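Local structure of pancreatic lipase related protein 2 (Equus caballus, 1W52) at residues Ile204-Ser209 against Leu266-Tyr271; Val3-Leu8 against Pro32-Thr37. The protein probably hydrolyses the fatty-acid esters of galactolipids and triacylglycerols, as a secreted, calcium-binding lipase of the alpha/beta hydrolase superfamily. One frame throughout, in Å; residues are numbered along the deposited sequence.

Contact 1. Residues Ile204-Ser209 against Leu266-Tyr271; sequences IHTDAS and LKSFEY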
ATOM      1  N   ILE A 204       2.614  -3.146   2.619  1.00 17.25           N
ATOM      2  CA  ILE A 204       2.761  -1.957   1.790  1.00 16.95           C
ATOM      3  C   ILE A 204       3.780  -0.976   2.396  1.00 17.21           C
ATOM      4  O   ILE A 204       3.640  -0.563   3.534  1.00 16.03           O
ATOM      5  CB  ILE A 204       1.406  -1.292   1.580  1.00 16.22           C
ATOM      6  CG1 ILE A 204       0.477  -2.301   0.963  1.00 15.87           C
ATOM      7  CG2 ILE A 204       1.514  -0.114   0.606  1.00 15.28           C
ATOM      8  CD1 ILE A 204      -0.959  -1.801   0.885  1.00 17.16           C
ATOM      9  N   HIS A 205       4.791  -0.622   1.597  1.00 18.24           N
ATOM     10  CA  HIS A 205       5.904   0.247   2.013  1.00 19.21           C
ATOM     11  C   HIS A 205       5.791   1.606   1.302  1.00 17.91           C
ATOM     12  O   HIS A 205       6.047   1.685   0.102  1.00 16.46           O
ATOM     13  CB  HIS A 205       7.239  -0.320   1.553  1.00 20.74           C
ATOM     14  CG  HIS A 205       7.604  -1.665   2.119  1.00 25.95           C
ATOM     15  ND1 HIS A 205       8.494  -1.812   3.163  1.00 28.80           N
ATOM     16  CD2 HIS A 205       7.287  -2.922   1.711  1.00 29.12           C
ATOM     17  CE1 HIS A 205       8.678  -3.101   3.396  1.00 31.11           C
ATOM     18  NE2 HIS A 205       7.949  -3.795   2.538  1.00 31.21           N
ATOM     19  N   THR A 206       5.411   2.649   2.043  1.00 16.54           N
ATOM     20  CA  THR A 206       5.292   3.996   1.485  1.00 15.58           C
ATOM     21  C   THR A 206       6.312   5.018   1.984  1.00 15.09           C
ATOM     22  O   THR A 206       6.388   6.064   1.393  1.00 14.63           O
ATOM     23  CB  THR A 206       3.882   4.590   1.718  1.00 15.12           C
ATOM     24  OG1 THR A 206       3.566   4.568   3.125  1.00 16.35           O
ATOM     25  CG2 THR A 206       2.793   3.717   1.038  1.00 15.21           C
ATOM     26  N   ASP A 207       7.075   4.753   3.053  1.00 14.67           N
ATOM     27  CA  ASP A 207       7.951   5.790   3.638  1.00 14.37           C
ATOM     28  C   ASP A 207       9.266   5.180   4.084  1.00 14.83           C
ATOM     29  O   ASP A 207       9.791   5.486   5.132  1.00 13.92           O
ATOM     30  CB  ASP A 207       7.227   6.463   4.813  1.00 14.88           C
ATOM     31  CG  ASP A 207       7.927   7.733   5.342  1.00 13.51           C
ATOM     32  OD1 ASP A 207       8.635   8.369   4.536  1.00 15.93           O
ATOM     33  OD2 ASP A 207       7.799   8.146   6.535  1.00  8.69           O
ATOM     34  N   ALA A 208       9.809   4.336   3.221  1.00 15.83           N
ATOM     35  CA  ALA A 208      10.985   3.485   3.462  1.00 16.16           C
ATOM     36  C   ALA A 208      12.402   4.136   3.251  1.00 17.75           C
ATOM     37  O   ALA A 208      13.465   3.476   3.205  1.00 17.58           O
ATOM     38  CB  ALA A 208      10.839   2.291   2.551  1.00 16.05           C
ATOM     39  N   SER A 209      12.425   5.453   3.088  1.00 19.21           N
ATOM     40  CA  SER A 209      13.668   6.233   3.289  1.00 18.54           C
ATOM     41  C   SER A 209      14.205   5.888   4.687  1.00 17.26           C
ATOM     42  O   SER A 209      13.476   5.324   5.569  1.00 18.82           O
ATOM     43  CB  SER A 209      13.384   7.735   3.136  1.00 18.44           C
ATOM     44  OG  SER A 209      12.112   7.928   2.466  1.00 22.24           O
ATOM     45  N   LEU A 266       1.541   7.846   5.751  1.00 18.10           N
ATOM     46  CA  LEU A 266       0.120   7.681   5.739  1.00 17.30           C
ATOM     47  C   LEU A 266      -0.376   7.193   4.399  1.00 17.06           C
ATOM     48  O   LEU A 266      -1.466   6.681   4.323  1.00 18.11           O
ATOM     49  CB  LEU A 266      -0.562   8.999   6.106  1.00 16.79           C
ATOM     50  CG  LEU A 266      -0.236   9.555   7.495  1.00 17.03           C
ATOM     51  CD1 LEU A 266      -1.157  10.656   7.813  1.00 19.21           C
ATOM     52  CD2 LEU A 266      -0.301   8.617   8.655  1.00 18.01           C
ATOM     53  N   LYS A 267       0.365   7.331   3.325  1.00 16.16           N
ATOM     54  CA  LYS A 267      -0.209   6.896   2.071  1.00 16.52           C
ATOM     55  C   LYS A 267      -0.461   5.363   2.087  1.00 17.08           C
ATOM     56  O   LYS A 267      -1.296   4.849   1.389  1.00 16.73           O
ATOM     57  CB  LYS A 267       0.687   7.322   0.894  1.00 17.23           C
ATOM     58  CG  LYS A 267       0.603   8.843   0.447  1.00 17.15           C
ATOM     59  CD  LYS A 267      -0.697   9.208  -0.322  1.00 17.13           C
ATOM     60  CE  LYS A 267      -0.528  10.487  -1.226  1.00 17.79           C
ATOM     61  NZ  LYS A 267      -1.006  11.717  -0.589  1.00 13.92           N
ATOM     62  N   SER A 268       0.268   4.643   2.915  1.00 17.94           N
ATOM     63  CA  SER A 268       0.070   3.241   3.076  1.00 18.48           C
ATOM     64  C   SER A 268      -1.374   2.890   3.389  1.00 18.55           C
ATOM     65  O   SER A 268      -1.938   2.000   2.763  1.00 18.15           O
ATOM     66  CB  SER A 268       0.992   2.751   4.190  1.00 19.11           C
ATOM     67  OG  SER A 268       0.628   3.283   5.450  1.00 22.76           O
ATOM     68  N   PHE A 269      -1.977   3.554   4.358  1.00 19.55           N
ATOM     69  CA  PHE A 269      -3.400   3.265   4.653  1.00 21.73           C
ATOM     70  C   PHE A 269      -4.409   3.954   3.728  1.00 21.78           C
ATOM     71  O   PHE A 269      -5.600   3.698   3.773  1.00 21.94           O
ATOM     72  CB  PHE A 269      -3.786   3.501   6.135  1.00 22.23           C
ATOM     73  CG  PHE A 269      -3.923   4.931   6.531  1.00 23.25           C
ATOM     74  CD1 PHE A 269      -4.976   5.692   6.077  1.00 25.28           C
ATOM     75  CD2 PHE A 269      -3.016   5.505   7.422  1.00 24.89           C
ATOM     76  CE1 PHE A 269      -5.122   7.019   6.498  1.00 25.85           C
ATOM     77  CE2 PHE A 269      -3.172   6.809   7.838  1.00 24.49           C
ATOM     78  CZ  PHE A 269      -4.229   7.562   7.380  1.00 23.88           C
ATOM     79  N   GLU A 270      -3.903   4.846   2.922  1.00 21.89           N
ATOM     80  CA  GLU A 270      -4.697   5.522   1.975  1.00 22.62           C
ATOM     81  C   GLU A 270      -4.849   4.565   0.847  1.00 22.06           C
ATOM     82  O   GLU A 270      -5.949   4.203   0.491  1.00 21.86           O
ATOM     83  CB  GLU A 270      -3.952   6.745   1.516  1.00 24.06           C
ATOM     84  CG  GLU A 270      -3.749   7.766   2.607  1.00 27.85           C
ATOM     85  CD  GLU A 270      -4.925   8.621   2.603  1.00 33.12           C
ATOM     86  OE1 GLU A 270      -5.996   8.080   2.899  1.00 39.38           O
ATOM     87  OE2 GLU A 270      -4.797   9.763   2.195  1.00 37.23           O
ATOM     88  N   TYR A 271      -3.732   4.126   0.297  1.00 21.57           N
ATOM     89  CA  TYR A 271      -3.797   3.254  -0.826  1.00 21.84           C
ATOM     90  C   TYR A 271      -4.632   2.034  -0.435  1.00 22.33           C
ATOM     91  O   TYR A 271      -5.528   1.598  -1.172  1.00 23.26           O
ATOM     92  CB  TYR A 271      -2.417   2.812  -1.250  1.00 21.61           C
ATOM     93  CG  TYR A 271      -1.457   3.896  -1.665  1.00 23.90           C
ATOM     94  CD1 TYR A 271      -1.879   5.104  -2.164  1.00 26.25           C
ATOM     95  CD2 TYR A 271      -0.094   3.690  -1.575  1.00 28.18           C
ATOM     96  CE1 TYR A 271      -0.961   6.084  -2.531  1.00 27.69           C
ATOM     97  CE2 TYR A 271       0.829   4.671  -1.945  1.00 28.66           C
ATOM     98  CZ  TYR A 271       0.391   5.863  -2.420  1.00 27.74           C
ATOM     99  OH  TYR A 271       1.308   6.831  -2.792  1.00 29.79           O
TER

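Contact 2. Residues Val3-Leu8 against Pro32-Thr37; sequences VCYTPL and PEEVNT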
ATOM      1  N   VAL A   3       7.025  -7.548  34.453  1.00 64.00           N
ATOM      2  CA  VAL A   3       5.783  -7.253  35.212  1.00 62.41           C
ATOM      3  C   VAL A   3       4.587  -7.955  34.606  1.00 63.18           C
ATOM      4  O   VAL A   3       4.455  -7.950  33.391  1.00 63.50           O
ATOM      5  CB  VAL A   3       5.426  -5.787  35.209  1.00 60.91           C
ATOM      6  CG1 VAL A   3       6.497  -5.023  35.907  1.00 60.22           C
ATOM      7  CG2 VAL A   3       5.216  -5.264  33.800  1.00 58.48           C
ATOM      8  N   CYS A   4       3.712  -8.553  35.415  1.00 64.09           N
ATOM      9  CA  CYS A   4       2.627  -9.340  34.828  1.00 64.94           C
ATOM     10  C   CYS A   4       1.340  -8.622  34.872  1.00 66.16           C
ATOM     11  O   CYS A   4       1.208  -7.646  35.597  1.00 66.27           O
ATOM     12  CB  CYS A   4       2.475 -10.672  35.495  1.00 64.41           C
ATOM     13  SG  CYS A   4       4.026 -11.484  35.319  1.00 65.07           S
ATOM     14  N   TYR A   5       0.391  -9.093  34.077  1.00 67.67           N
ATOM     15  CA  TYR A   5      -0.898  -8.445  34.036  1.00 68.95           C
ATOM     16  C   TYR A   5      -2.029  -9.428  33.776  1.00 68.87           C
ATOM     17  O   TYR A   5      -1.812 -10.546  33.252  1.00 69.18           O
ATOM     18  CB  TYR A   5      -0.920  -7.345  32.976  1.00 69.59           C
ATOM     19  CG  TYR A   5      -0.316  -5.997  33.364  1.00 71.66           C
ATOM     20  CD1 TYR A   5      -1.007  -5.107  34.173  1.00 72.82           C
ATOM     21  CD2 TYR A   5       0.942  -5.601  32.865  1.00 73.37           C
ATOM     22  CE1 TYR A   5      -0.462  -3.877  34.487  1.00 73.70           C
ATOM     23  CE2 TYR A   5       1.489  -4.379  33.178  1.00 73.36           C
ATOM     24  CZ  TYR A   5       0.780  -3.526  33.984  1.00 74.00           C
ATOM     25  OH  TYR A   5       1.314  -2.308  34.280  1.00 75.31           O
ATOM     26  N   THR A   6      -3.222  -8.924  34.146  1.00 68.33           N
ATOM     27  CA  THR A   6      -4.544  -9.595  34.182  1.00 67.24           C
ATOM     28  C   THR A   6      -4.548 -11.049  33.614  1.00 64.97           C
ATOM     29  O   THR A   6      -4.056 -11.928  34.358  1.00 64.84           O
ATOM     30  CB  THR A   6      -5.669  -8.615  33.596  1.00 67.71           C
ATOM     31  OG1 THR A   6      -5.266  -8.096  32.327  1.00 68.11           O
ATOM     32  CG2 THR A   6      -5.841  -7.325  34.431  1.00 68.43           C
ATOM     33  N   PRO A   7      -5.110 -11.332  32.403  1.00 61.58           N
ATOM     34  CA  PRO A   7      -4.869 -12.623  31.725  1.00 60.11           C
ATOM     35  C   PRO A   7      -3.800 -12.595  30.637  1.00 59.99           C
ATOM     36  O   PRO A   7      -3.600 -13.587  29.921  1.00 60.09           O
ATOM     37  CB  PRO A   7      -6.217 -12.897  31.070  1.00 59.23           C
ATOM     38  CG  PRO A   7      -6.777 -11.543  30.749  1.00 58.65           C
ATOM     39  CD  PRO A   7      -6.122 -10.558  31.647  1.00 60.08           C
ATOM     40  N   LEU A   8      -3.126 -11.460  30.505  1.00 59.50           N
ATOM     41  CA  LEU A   8      -2.233 -11.224  29.382  1.00 58.78           C
ATOM     42  C   LEU A   8      -0.834 -11.768  29.653  1.00 58.97           C
ATOM     43  O   LEU A   8      -0.019 -11.904  28.747  1.00 58.42           O
ATOM     44  CB  LEU A   8      -2.170  -9.734  29.089  1.00 58.38           C
ATOM     45  CG  LEU A   8      -3.491  -8.977  29.112  1.00 56.74           C
ATOM     46  CD1 LEU A   8      -3.190  -7.515  28.797  1.00 57.38           C
ATOM     47  CD2 LEU A   8      -4.479  -9.557  28.153  1.00 53.62           C
ATOM     48  N   PRO A  32      -2.604  -2.331  31.096  1.00 46.59           N
ATOM     49  CA  PRO A  32      -3.779  -2.439  30.220  1.00 46.93           C
ATOM     50  C   PRO A  32      -4.749  -1.318  30.388  1.00 47.70           C
ATOM     51  O   PRO A  32      -5.337  -0.815  29.413  1.00 47.12           O
ATOM     52  CB  PRO A  32      -4.431  -3.734  30.689  1.00 46.80           C
ATOM     53  CG  PRO A  32      -3.246  -4.571  31.142  1.00 46.69           C
ATOM     54  CD  PRO A  32      -2.335  -3.595  31.815  1.00 46.40           C
ATOM     55  N   GLU A  33      -4.902  -0.959  31.651  1.00 49.42           N
ATOM     56  CA  GLU A  33      -5.813   0.092  32.099  1.00 51.53           C
ATOM     57  C   GLU A  33      -5.336   1.458  31.584  1.00 50.70           C
ATOM     58  O   GLU A  33      -6.147   2.244  31.081  1.00 49.22           O
ATOM     59  CB  GLU A  33      -5.909   0.066  33.663  1.00 53.22           C
ATOM     60  CG  GLU A  33      -6.518  -1.204  34.323  1.00 58.20           C
ATOM     61  CD  GLU A  33      -5.515  -2.310  34.712  1.00 64.79           C
ATOM     62  OE1 GLU A  33      -4.372  -1.995  35.105  1.00 69.45           O
ATOM     63  OE2 GLU A  33      -5.875  -3.521  34.664  1.00 69.89           O
ATOM     64  N   GLU A  34      -4.011   1.686  31.724  1.00 51.04           N
ATOM     65  CA  GLU A  34      -3.269   2.921  31.315  1.00 51.23           C
ATOM     66  C   GLU A  34      -3.295   3.166  29.786  1.00 48.95           C
ATOM     67  O   GLU A  34      -3.422   4.324  29.333  1.00 48.91           O
ATOM     68  CB  GLU A  34      -1.779   2.894  31.807  1.00 52.17           C
ATOM     69  CG  GLU A  34      -1.560   3.190  33.306  1.00 55.27           C
ATOM     70  CD  GLU A  34      -0.096   3.149  33.794  1.00 57.85           C
ATOM     71  OE1 GLU A  34       0.403   4.215  34.215  1.00 62.66           O
ATOM     72  OE2 GLU A  34       0.555   2.078  33.828  1.00 56.52           O
ATOM     73  N   VAL A  35      -3.162   2.055  29.034  1.00 45.78           N
ATOM     74  CA  VAL A  35      -3.344   1.955  27.558  1.00 42.61           C
ATOM     75  C   VAL A  35      -4.806   2.057  27.033  1.00 42.95           C
ATOM     76  O   VAL A  35      -5.022   2.559  25.907  1.00 42.74           O
ATOM     77  CB  VAL A  35      -2.800   0.633  27.029  1.00 40.31           C
ATOM     78  CG1 VAL A  35      -2.842   0.606  25.541  1.00 36.87           C
ATOM     79  CG2 VAL A  35      -1.389   0.408  27.493  1.00 38.42           C
ATOM     80  N   ASN A  36      -5.779   1.584  27.835  1.00 42.69           N
ATOM     81  CA  ASN A  36      -7.203   1.613  27.502  1.00 42.18           C
ATOM     82  C   ASN A  36      -7.470   1.110  26.093  1.00 42.38           C
ATOM     83  O   ASN A  36      -8.021   1.851  25.248  1.00 41.93           O
ATOM     84  CB  ASN A  36      -7.767   3.013  27.660  1.00 41.95           C
ATOM     85  CG  ASN A  36      -9.277   3.054  27.498  1.00 42.53           C
ATOM     86  OD1 ASN A  36      -9.851   4.013  26.945  1.00 42.64           O
ATOM     87  ND2 ASN A  36      -9.938   2.002  27.968  1.00 44.30           N
ATOM     88  N   THR A  37      -7.041  -0.143  25.839  1.00 42.50           N
ATOM     89  CA  THR A  37      -7.305  -0.820  24.553  1.00 42.04           C
ATOM     90  C   THR A  37      -8.791  -1.066  24.408  1.00 42.53           C
ATOM     91  O   THR A  37      -9.435  -1.539  25.343  1.00 43.45           O
ATOM     92  CB  THR A  37      -6.644  -2.163  24.509  1.00 41.41           C
ATOM     93  OG1 THR A  37      -5.275  -2.022  24.833  1.00 40.93           O
ATOM     94  CG2 THR A  37      -6.654  -2.731  23.120  1.00 40.00           C
TER

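Contact 1. Residues Ile204-Ser209 against Leu266-Tyr271
The hydroxyl of Thr206 meets helix 257-277 at Ser268, and two backbone groups of that helix bond OG1, one of them weakly. The weak one is Ser268 N, whose hydrogen bond to Thr206 OG1 is 3.3 Å long and bent to 123° at the hydrogen. The other is the carbonyl of Asn264, one turn earlier on the helix; it can only accept, so Thr206 donates its proton there and takes the Ser268 N-H in return. The torsion explains the reach: OG1 lies between the backbone N and the carbonyl carbon (chi1 55°), while CG2 stands anti to that carbon.

The methyl packs on the same stretch of backbone, between Ser268 and the Tyr271 ring. Thr206 CG2 rests at 3.8 Å from Lys267 C and at 3.7 Å from Tyr271 CE2, coming obliquely to the Tyr271 ring. That ring also has Lys267 O over one of its faces, displaced toward the rim and 3.2 Å above the plane. Two residues before Thr206, Ile204 approaches the helix more loosely, its backbone O 4.3 Å from Ser268 CB. Ser268 OG is hydrogen-bonded to His265 O, within its own helix, instead of bonding across the contact.

The site adjoins the predicted charge relay. Thr206 N is hydrogen-bonded to Asp178 OD1, Asp178 also touches the Ser268 side chain, and His265 immediately precedes the segment 266-271. Thr206 thus ties the loop after strand 201-204 to the middle of helix 257-277 through its hydroxyl, and to the acid through its amide. With all five touching residues buried, this dual use of one threonine satisfies polar groups inside the core and is consistent with a second-shell role in holding Asp178 and His265 in place.

Contact 2. Residues Val3-Leu8 against Pro32-Thr37
Tyr5 and Pro32 form the centre of this contact, with Pro32 CD over one face of the phenol ring. The CH-pi geometry puts CD 3.4 Å from the ring centroid and 24° off the ring normal, displaced toward the CD1-CE1 side. The carbons are modelled closer there than they can sit, so the facing is sound but the exact separation is doubtful. The two side chains cross obliquely.

Leu8 extends the apolar patch: its CD1 lies 3.8 Å from Pro32 CG, the two side chains sliding past each other in opposite directions. At the exposed margin Thr6 and Glu33 meet tip to tip, Thr6 CG2 being 3.8 Å from Glu33 OE2. A bend at chi2 of Glu33 (92°) turns its CD toward the 3-8 segment.

Further out, Thr6 OG1 is hydrogen-bonded to Arg56 NH1, and Ser31 OG to Glu34 N at the start of helix 32-35. Glu129 of helix 116-141 touches both Leu8 and Pro32, while the disulfide Cys4-Cys10 ties strand 3-5 to strand 9-11. An alanine at Tyr5 would probably leave Pro32 CD without its aromatic partner and open a gap beside the proline ring.

No hydrogen bond joins the two segments. The N-terminal hairpin is therefore held against the short helix 32-35 by apolar packing on a proline, with polar groups at its margin, as partly buried structural packing away from the annotated sites of the enzyme, such as the predicted catalytic residues.

Both contacts belong to the lipase domain, and they come in series along the chain: contact 2 closes before contact 1 opens. Their centres are 30 Å apart and their nearest atoms about 18 Å, so they do not touch. The centre of contact 1 lies about 6 Å, and that of contact 2 about 32 Å, from the centre of the chain. Contact 1 is where the large mixed sheet, through strand 201-204, meets helix 257-277. Contact 2 is on a separate two-stranded sheet and helix 32-35, just before strand 38-43 enters the large sheet. One contact thus belongs to the buried surroundings of the predicted catalytic residues, the other to the packing of the N-terminus at the periphery.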